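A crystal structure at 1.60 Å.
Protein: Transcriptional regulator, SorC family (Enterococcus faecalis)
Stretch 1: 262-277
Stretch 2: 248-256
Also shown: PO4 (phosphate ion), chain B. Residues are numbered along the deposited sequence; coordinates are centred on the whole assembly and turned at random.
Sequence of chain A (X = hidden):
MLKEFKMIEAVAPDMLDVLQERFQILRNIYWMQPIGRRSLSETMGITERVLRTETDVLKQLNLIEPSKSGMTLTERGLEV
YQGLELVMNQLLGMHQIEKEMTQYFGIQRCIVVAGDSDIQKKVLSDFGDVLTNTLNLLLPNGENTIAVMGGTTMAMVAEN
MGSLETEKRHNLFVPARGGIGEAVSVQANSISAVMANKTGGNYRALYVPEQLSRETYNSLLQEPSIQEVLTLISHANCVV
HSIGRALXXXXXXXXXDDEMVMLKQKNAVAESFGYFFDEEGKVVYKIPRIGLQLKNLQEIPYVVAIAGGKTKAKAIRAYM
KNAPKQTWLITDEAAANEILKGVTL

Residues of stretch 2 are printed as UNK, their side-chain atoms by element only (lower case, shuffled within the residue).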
HETATM    1  N   MSE A 262      10.143 -13.562  16.607  1.00 19.41           N
HETATM    2  CA  MSE A 262      10.146 -14.429  15.417  1.00 20.78           C
HETATM    3  C   MSE A 262      10.598 -13.621  14.176  1.00 19.80           C
HETATM    4  O   MSE A 262      11.425 -14.078  13.388  1.00 19.09           O
HETATM    5  CB  MSE A 262       8.756 -15.096  15.239  1.00 20.73           C
HETATM    6  CG  MSE A 262       8.678 -16.318  14.290  1.00 22.43           C
HETATM    7 SE   MSE A 262       6.986 -17.458  14.356  1.00 31.78          SE
HETATM    8  CE  MSE A 262       5.730 -16.200  15.100  1.00 30.27           C
ATOM      9  N   LEU A 263      10.091 -12.404  14.015  1.00 19.30           N
ATOM     10  CA  LEU A 263      10.459 -11.586  12.851  1.00 20.15           C
ATOM     11  C   LEU A 263      11.937 -11.204  12.830  1.00 20.80           C
ATOM     12  O   LEU A 263      12.566 -11.181  11.773  1.00 21.04           O
ATOM     13  CB  LEU A 263       9.595 -10.323  12.789  1.00 19.00           C
ATOM     14  CG  LEU A 263       8.151 -10.552  12.337  1.00 17.06           C
ATOM     15  CD1 LEU A 263       7.352  -9.292  12.542  1.00 14.75           C
ATOM     16  CD2 LEU A 263       8.061 -11.011  10.884  1.00 15.38           C
ATOM     17  N   LYS A 264      12.485 -10.905  14.002  1.00 22.12           N
ATOM     18  CA  LYS A 264      13.909 -10.625  14.141  1.00 23.37           C
ATOM     19  C   LYS A 264      14.770 -11.803  13.714  1.00 23.91           C
ATOM     20  O   LYS A 264      15.748 -11.646  12.972  1.00 23.65           O
ATOM     21  CB  LYS A 264      14.233 -10.320  15.594  1.00 23.68           C
ATOM     22  CG  LYS A 264      14.076  -8.892  15.962  1.00 24.90           C
ATOM     23  CD  LYS A 264      14.035  -8.778  17.461  1.00 25.85           C
ATOM     24  CE  LYS A 264      12.659  -8.486  17.909  1.00 27.91           C
ATOM     25  NZ  LYS A 264      12.350  -7.094  17.590  1.00 29.35           N
ATOM     26  N   GLN A 265      14.420 -12.985  14.198  1.00 24.54           N
ATOM     27  CA  GLN A 265      15.254 -14.148  13.927  1.00 25.32           C
ATOM     28  C   GLN A 265      15.084 -14.680  12.507  1.00 24.98           C
ATOM     29  O   GLN A 265      15.994 -15.326  11.994  1.00 24.85           O
ATOM     30  CB  GLN A 265      15.088 -15.239  14.987  1.00 25.70           C
ATOM     31  CG  GLN A 265      13.731 -15.875  15.105  1.00 26.78           C
ATOM     32  CD  GLN A 265      13.457 -16.408  16.514  1.00 27.07           C
ATOM     33  OE1 GLN A 265      14.330 -16.396  17.396  1.00 31.97           O
ATOM     34  NE2 GLN A 265      12.244 -16.881  16.730  1.00 28.62           N
ATOM     35  N   LYS A 266      13.952 -14.383  11.862  1.00 24.59           N
ATOM     36  CA  LYS A 266      13.777 -14.711  10.435  1.00 24.42           C
ATOM     37  C   LYS A 266      14.281 -13.585   9.516  1.00 23.68           C
ATOM     38  O   LYS A 266      14.108 -13.647   8.300  1.00 23.47           O
ATOM     39  CB  LYS A 266      12.323 -15.083  10.108  1.00 24.89           C
ATOM     40  CG  LYS A 266      11.762 -16.208  10.977  1.00 25.63           C
ATOM     41  CD  LYS A 266      10.837 -17.135  10.219  1.00 25.84           C
ATOM     42  CE  LYS A 266       9.865 -17.859  11.152  1.00 27.48           C
ATOM     43  NZ  LYS A 266       9.519 -19.223  10.651  1.00 27.79           N
ATOM     44  N   ASN A 267      14.926 -12.582  10.107  1.00 22.47           N
ATOM     45  CA  ASN A 267      15.578 -11.496   9.378  1.00 22.18           C
ATOM     46  C   ASN A 267      14.635 -10.794   8.406  1.00 20.67           C
ATOM     47  O   ASN A 267      14.966 -10.555   7.246  1.00 20.25           O
ATOM     48  CB  ASN A 267      16.829 -12.010   8.662  1.00 22.30           C
ATOM     49  CG  ASN A 267      17.857 -12.557   9.630  1.00 22.57           C
ATOM     50  OD1 ASN A 267      18.281 -13.705   9.516  1.00 24.90           O
ATOM     51  ND2 ASN A 267      18.253 -11.740  10.598  1.00 22.74           N
ATOM     52  N   ALA A 268      13.444 -10.487   8.906  1.00 19.43           N
ATOM     53  CA  ALA A 268      12.445  -9.752   8.134  1.00 17.62           C
ATOM     54  C   ALA A 268      12.955  -8.357   7.812  1.00 16.87           C
ATOM     55  O   ALA A 268      13.483  -7.659   8.680  1.00 16.04           O
ATOM     56  CB  ALA A 268      11.131  -9.676   8.900  1.00 18.06           C
ATOM     57  N   VAL A 269      12.788  -7.957   6.554  1.00 15.05           N
ATOM     58  CA  VAL A 269      13.303  -6.684   6.053  1.00 14.71           C
ATOM     59  C   VAL A 269      12.166  -5.757   5.614  1.00 13.82           C
ATOM     60  O   VAL A 269      12.176  -4.566   5.923  1.00 13.38           O
ATOM     61  CB  VAL A 269      14.285  -6.921   4.872  1.00 14.64           C
ATOM     62  CG1 VAL A 269      14.705  -5.625   4.209  1.00 15.16           C
ATOM     63  CG2 VAL A 269      15.531  -7.660   5.365  1.00 15.64           C
ATOM     64  N   ALA A 270      11.212  -6.305   4.864  1.00 13.20           N
ATOM     65  CA  ALA A 270      10.100  -5.528   4.323  1.00 12.10           C
ATOM     66  C   ALA A 270       8.754  -6.069   4.781  1.00 10.85           C
ATOM     67  O   ALA A 270       8.618  -7.240   5.112  1.00 10.38           O
ATOM     68  CB  ALA A 270      10.153  -5.529   2.803  1.00 11.88           C
ATOM     69  N   GLU A 271       7.770  -5.183   4.808  1.00  9.67           N
ATOM     70  CA  GLU A 271       6.378  -5.547   5.017  1.00  9.60           C
ATOM     71  C   GLU A 271       5.529  -4.965   3.884  1.00  8.90           C
ATOM     72  O   GLU A 271       5.798  -3.871   3.358  1.00 10.22           O
ATOM     73  CB  GLU A 271       5.888  -5.004   6.371  1.00  9.75           C
ATOM     74  CG  GLU A 271       4.452  -5.390   6.746  1.00 10.10           C
ATOM     75  CD  GLU A 271       3.389  -4.538   6.104  1.00  9.67           C
ATOM     76  OE1 GLU A 271       3.712  -3.451   5.577  1.00 10.79           O
ATOM     77  OE2 GLU A 271       2.210  -4.954   6.121  1.00 11.02           O
ATOM     78  N   SER A 272       4.494  -5.706   3.510  1.00  9.05           N
ATOM     79  CA  SER A 272       3.439  -5.148   2.672  1.00  9.40           C
ATOM     80  C   SER A 272       2.197  -6.031   2.770  1.00  9.23           C
ATOM     81  O   SER A 272       2.301  -7.264   2.720  1.00  9.58           O
ATOM     82  CB  SER A 272       3.904  -5.028   1.224  1.00 10.05           C
ATOM     83  OG  SER A 272       3.045  -4.197   0.496  1.00 12.26           O
ATOM     84  N   PHE A 273       1.038  -5.403   2.942  1.00  9.75           N
ATOM     85  CA  PHE A 273      -0.262  -6.113   3.023  1.00 10.17           C
ATOM     86  C   PHE A 273      -0.347  -7.127   4.171  1.00 10.81           C
ATOM     87  O   PHE A 273      -1.188  -8.036   4.141  1.00 10.47           O
ATOM     88  CB  PHE A 273      -0.603  -6.829   1.716  1.00 11.50           C
ATOM     89  CG  PHE A 273      -0.473  -5.991   0.491  1.00 11.46           C
ATOM     90  CD1 PHE A 273      -1.433  -5.057   0.164  1.00 14.25           C
ATOM     91  CD2 PHE A 273       0.585  -6.185  -0.375  1.00 14.18           C
ATOM     92  CE1 PHE A 273      -1.303  -4.294  -1.005  1.00 14.59           C
ATOM     93  CE2 PHE A 273       0.710  -5.423  -1.527  1.00 14.39           C
ATOM     94  CZ  PHE A 273      -0.225  -4.493  -1.830  1.00 13.50           C
ATOM     95  N   GLY A 274       0.498  -6.981   5.187  1.00 10.13           N
ATOM     96  CA  GLY A 274       0.518  -7.934   6.293  1.00 10.98           C
ATOM     97  C   GLY A 274       1.344  -9.174   6.024  1.00 11.26           C
ATOM     98  O   GLY A 274       1.192 -10.196   6.734  1.00 12.99           O
ATOM     99  N   TYR A 275       2.188  -9.098   4.996  1.00 10.96           N
ATOM    100  CA  TYR A 275       3.221 -10.104   4.732  1.00 11.14           C
ATOM    101  C   TYR A 275       4.578  -9.512   5.039  1.00 11.10           C
ATOM    102  O   TYR A 275       4.812  -8.331   4.772  1.00 10.40           O
ATOM    103  CB  TYR A 275       3.206 -10.555   3.269  1.00 11.52           C
ATOM    104  CG  TYR A 275       1.877 -11.131   2.817  1.00 11.45           C
ATOM    105  CD1 TYR A 275       1.638 -12.498   2.828  1.00 12.84           C
ATOM    106  CD2 TYR A 275       0.851 -10.296   2.391  1.00 11.88           C
ATOM    107  CE1 TYR A 275       0.419 -13.017   2.419  1.00 12.32           C
ATOM    108  CE2 TYR A 275      -0.369 -10.796   1.986  1.00 13.31           C
ATOM    109  CZ  TYR A 275      -0.587 -12.156   1.987  1.00 12.87           C
ATOM    110  OH  TYR A 275      -1.813 -12.635   1.570  1.00 13.22           O
ATOM    111  N   PHE A 276       5.476 -10.335   5.586  1.00 11.43           N
ATOM    112  CA  PHE A 276       6.839  -9.903   5.885  1.00 12.17           C
ATOM    113  C   PHE A 276       7.842 -10.651   5.024  1.00 12.42           C
ATOM    114  O   PHE A 276       7.734 -11.858   4.872  1.00 12.97           O
ATOM    115  CB  PHE A 276       7.138 -10.107   7.370  1.00 11.35           C
ATOM    116  CG  PHE A 276       6.335  -9.206   8.251  1.00 11.42           C
ATOM    117  CD1 PHE A 276       6.865  -8.000   8.683  1.00  9.59           C
ATOM    118  CD2 PHE A 276       5.018  -9.515   8.577  1.00 11.42           C
ATOM    119  CE1 PHE A 276       6.128  -7.144   9.456  1.00 11.17           C
ATOM    120  CE2 PHE A 276       4.259  -8.646   9.349  1.00 11.70           C
ATOM    121  CZ  PHE A 276       4.810  -7.467   9.789  1.00 11.25           C
ATOM    122  N   PHE A 277       8.809  -9.919   4.472  1.00 13.13           N
ATOM    123  CA  PHE A 277       9.747 -10.458   3.479  1.00 14.17           C
ATOM    124  C   PHE A 277      11.196 -10.317   3.945  1.00 15.09           C
ATOM    125  O   PHE A 277      11.589  -9.274   4.451  1.00 14.41           O
ATOM    126  CB  PHE A 277       9.598  -9.716   2.149  1.00 13.86           C
ATOM    127  CG  PHE A 277       8.191  -9.693   1.617  1.00 12.94           C
ATOM    128  CD1 PHE A 277       7.777 -10.612   0.651  1.00 12.08           C
ATOM    129  CD2 PHE A 277       7.277  -8.745   2.070  1.00 12.90           C
ATOM    130  CE1 PHE A 277       6.487 -10.582   0.159  1.00 13.47           C
ATOM    131  CE2 PHE A 277       5.983  -8.722   1.585  1.00 12.26           C
ATOM    132  CZ  PHE A 277       5.582  -9.651   0.628  1.00 13.06           C
ATOM    133  N   UNK A 248      10.126  -2.068  12.268  1.00 14.11           N
ATOM    134  CA  UNK A 248       9.434  -0.823  12.589  1.00 14.69           C
ATOM    135  C   UNK A 248       7.916  -1.001  12.500  1.00 14.38           C
ATOM    136  O   UNK A 248       7.187  -0.549  13.385  1.00 13.75           O
ATOM    137  c   UNK A 248       9.562   1.673  12.122  1.00 18.52           C
ATOM    138  c   UNK A 248      10.174   2.478  13.023  1.00 20.58           C
ATOM    139  c   UNK A 248       8.442   3.567  12.232  1.00 20.32           C
ATOM    140  n   UNK A 248       9.456   3.649  13.075  1.00 21.94           N
ATOM    141  n   UNK A 248       8.490   2.389  11.635  1.00 21.00           N
ATOM    142  c   UNK A 248       9.898   0.293  11.645  1.00 15.85           C
ATOM    143  N   UNK A 249       7.444  -1.684  11.452  1.00 14.00           N
ATOM    144  CA  UNK A 249       6.014  -1.982  11.300  1.00 14.39           C
ATOM    145  C   UNK A 249       5.506  -2.840  12.436  1.00 13.21           C
ATOM    146  O   UNK A 249       4.455  -2.570  12.994  1.00 12.82           O
ATOM    147  c   UNK A 249       3.459  -0.766   9.656  1.00 23.06           C
ATOM    148 se   UNK A 249       4.712  -0.358   8.581  1.00 25.61          SE
ATOM    149  c   UNK A 249       5.842  -1.943   8.714  1.00 17.53           C
ATOM    150  c   UNK A 249       5.700  -2.726   9.982  1.00 15.21           C
ATOM    151  N   UNK A 250       6.258  -3.879  12.781  1.00 12.56           N
ATOM    152  CA  UNK A 250       5.848  -4.790  13.839  1.00 12.56           C
ATOM    153  C   UNK A 250       5.688  -4.078  15.183  1.00 12.16           C
ATOM    154  O   UNK A 250       4.738  -4.332  15.922  1.00 12.45           O
ATOM    155  c   UNK A 250       6.841  -5.950  13.955  1.00 12.74           C
ATOM    156  N   UNK A 251       6.614  -3.176  15.494  1.00 11.33           N
ATOM    157  CA  UNK A 251       6.532  -2.398  16.724  1.00 11.75           C
ATOM    158  C   UNK A 251       5.381  -1.391  16.690  1.00 11.52           C
ATOM    159  O   UNK A 251       4.616  -1.271  17.656  1.00 11.54           O
ATOM    160  c   UNK A 251       7.840  -1.674  16.965  1.00 12.30           C
ATOM    161  N   UNK A 252       5.256  -0.666  15.584  1.00 11.22           N
ATOM    162  CA  UNK A 252       4.220   0.364  15.492  1.00 10.75           C
ATOM    163  C   UNK A 252       2.819  -0.232  15.622  1.00 10.51           C
ATOM    164  O   UNK A 252       1.932   0.358  16.264  1.00 10.22           O
ATOM    165  c   UNK A 252       3.703   3.226  12.980  1.00 10.57           C
ATOM    166  c   UNK A 252       3.517   3.043  10.529  1.00 10.20           C
ATOM    167  n   UNK A 252       2.933   2.496   9.481  1.00 11.75           N
ATOM    168  c   UNK A 252       4.319   1.146  14.186  1.00 10.62           C
ATOM    169  n   UNK A 252       4.473   3.968  10.344  1.00 11.06           N
ATOM    170  c   UNK A 252       3.416   2.345  14.171  1.00 11.42           C
ATOM    171  n   UNK A 252       3.149   2.671  11.751  1.00 10.61           N
ATOM    172  N   UNK A 253       2.635  -1.382  14.977  1.00 10.03           N
ATOM    173  CA  UNK A 253       1.358  -2.112  14.978  1.00 10.25           C
ATOM    174  C   UNK A 253       1.118  -2.937  16.239  1.00 10.55           C
ATOM    175  O   UNK A 253       0.116  -3.652  16.337  1.00  9.85           O
ATOM    176  c   UNK A 253       1.358  -3.187  11.260  1.00  9.84           C
ATOM    177  n   UNK A 253       1.542  -4.535   8.839  1.00 10.63           N
ATOM    178  n   UNK A 253       1.253  -2.542   9.946  1.00  8.84           N
ATOM    179  n   UNK A 253       1.238  -2.586   7.640  1.00 11.07           N
ATOM    180  c   UNK A 253       1.347  -3.219   8.804  1.00  8.81           C
ATOM    181  c   UNK A 253       1.289  -3.020  13.749  1.00 10.07           C
ATOM    182  c   UNK A 253       1.212  -2.237  12.428  1.00  9.83           C
ATOM    183  N   UNK A 254       2.036  -2.843  17.196  1.00 11.05           N
ATOM    184  CA  UNK A 254       1.900  -3.517  18.490  1.00 12.11           C
ATOM    185  C   UNK A 254       1.673  -5.023  18.327  1.00 12.01           C
ATOM    186  O   UNK A 254       0.778  -5.624  18.953  1.00 11.56           O
ATOM    187  c   UNK A 254       1.024  -1.365  19.519  1.00 14.11           C
ATOM    188  n   UNK A 254       1.641   1.148  20.991  1.00 23.07           N
ATOM    189  c   UNK A 254       0.797  -2.857  19.329  1.00 12.53           C
ATOM    190  c   UNK A 254       0.252   0.767  20.583  1.00 18.77           C
ATOM    191  c   UNK A 254       0.039  -0.737  20.489  1.00 15.76           C
ATOM    192  N   UNK A 255       2.507  -5.631  17.488  1.00 11.81           N
ATOM    193  CA  UNK A 255       2.476  -7.071  17.303  1.00 12.51           C
ATOM    194  C   UNK A 255       2.909  -7.739  18.610  1.00 11.78           C
ATOM    195  O   UNK A 255       3.555  -7.117  19.454  1.00 11.04           O
ATOM    196  c   UNK A 255       2.972  -9.303  13.284  1.00 11.83           C
ATOM    197 se   UNK A 255       3.803  -7.663  13.261  1.00 19.69          SE
ATOM    198  c   UNK A 255       3.360  -7.489  16.125  1.00 12.39           C
ATOM    199  c   UNK A 255       2.857  -6.947  14.799  1.00 12.24           C
ATOM    200  N   UNK A 256       2.523  -8.995  18.786  1.00 11.95           N
ATOM    201  CA  UNK A 256       2.827  -9.722  20.016  1.00 11.97           C
ATOM    202  C   UNK A 256       4.331  -9.895  20.214  1.00 11.48           C
ATOM    203  O   UNK A 256       5.093  -9.876  19.256  1.00 11.22           O
ATOM    204  o   UNK A 256       2.881 -11.977  19.143  1.00 12.78           O
ATOM    205  c   UNK A 256       2.169 -11.108  19.998  1.00 11.96           C
TER
HETATM  206  P   PO4 B 401       5.094   3.827   6.447  1.00 17.36           P
HETATM  207  O1  PO4 B 401       6.426   3.202   6.246  1.00 19.86           O
HETATM  208  O2  PO4 B 401       4.695   4.701   5.317  1.00 17.99           O
HETATM  209  O3  PO4 B 401       4.085   2.765   6.752  1.00 22.36           O
HETATM  210  O4  PO4 B 401       5.139   4.650   7.698  1.00 21.83           O

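Position 248 carries one carbon and then a five-membered ring of three carbons and two nitrogens. The ring lies on the exposed side of the helix and touches nothing on stretch 1. This is His248.

Position 249 has an unbranched chain of two carbons, a selenium and a last carbon, the signature of selenomethionine. Its CA-to-CB bond points toward stretch 1, and its second carbon lies 3.9 Å from CB of Glu271. It is Met249, with CB 4.5 Å from CE1 of Phe276 and SE 3.7 Å from O3 of the phosphate ion.

At position 250 a single carbon follows CA, so the residue is Ala250. Its CB points toward stretch 1 and meets CD1 of Leu263 at 3.7 Å, while the two CA atoms stand 8.3 Å apart.

Position 251 also has one carbon, but it is exposed and out of reach of stretch 1: Ala251.

Position 252 shows three carbons, a nitrogen, and a carbon bearing two more nitrogens, a guanidinium. It is Arg252, and it ignores stretch 1. Its NH1 donates to O4 of the phosphate at 2.8 Å and its NH2 to O3 at 3.0 Å; the ion probably came from the crystallisation liquor.

Position 253 repeats that atom pattern, now buried and pointing toward stretch 1, with both terminal nitrogens near OE2 of Glu271. This is Arg253. NH1 lies 2.8 Å and NH2 3.0 Å from Glu271 OE2; each hydrogen bond is weak by angle, yet together they belong to a salt bridge.

Position 254 has four carbons in a row ending in nitrogen, exposed and out of reach of stretch 1. Lys254 takes positive phi and closes the helix in a Schellman motif, with its N bonded to O of Ala251 and the N of position 255 bonded to O of Ala250.

Position 255 is again two carbons, selenium and carbon. The selenium sits 3.6 Å from CZ of Phe276 and 4.0 Å from CD1 of Leu263. This is Met255; its SE lies 4.6 Å from the centroid of the Phe276 ring, 55° off the ring normal, an oblique approach.

Position 256 has one carbon and one oxygen. Ser256 does not reach stretch 1; it is an N-cap, its side chain capping a backbone nitrogen just past the stretch.

The contact is small, 280 Å² summed over both sides, and reads as one buried charge pair beside an apolar patch. Positions 249, 250 and 253 project from the helix and its end toward stretch 1, and Met255 joins them after the Schellman turn. Across from them, Leu263, Glu271 and Phe276 supply the matching side chains. The carboxylate is also held from its own stretch: N of Gly274, inside the type I' turn, donates to Glu271 OE2 at 2.8 Å. A designer can read the arrangement so: here the buried acid is held both by its own hairpin and by Arg253. Phe276 links this pair to the apolar patch, its CZ 4.5 Å from Arg253 NH1 and 3.6 Å from Met255 SE, while Leu263 packs on Ala250 and on that methionine, present as selenomethionine.

Stretch 2 (248-256) HMAARRKMS
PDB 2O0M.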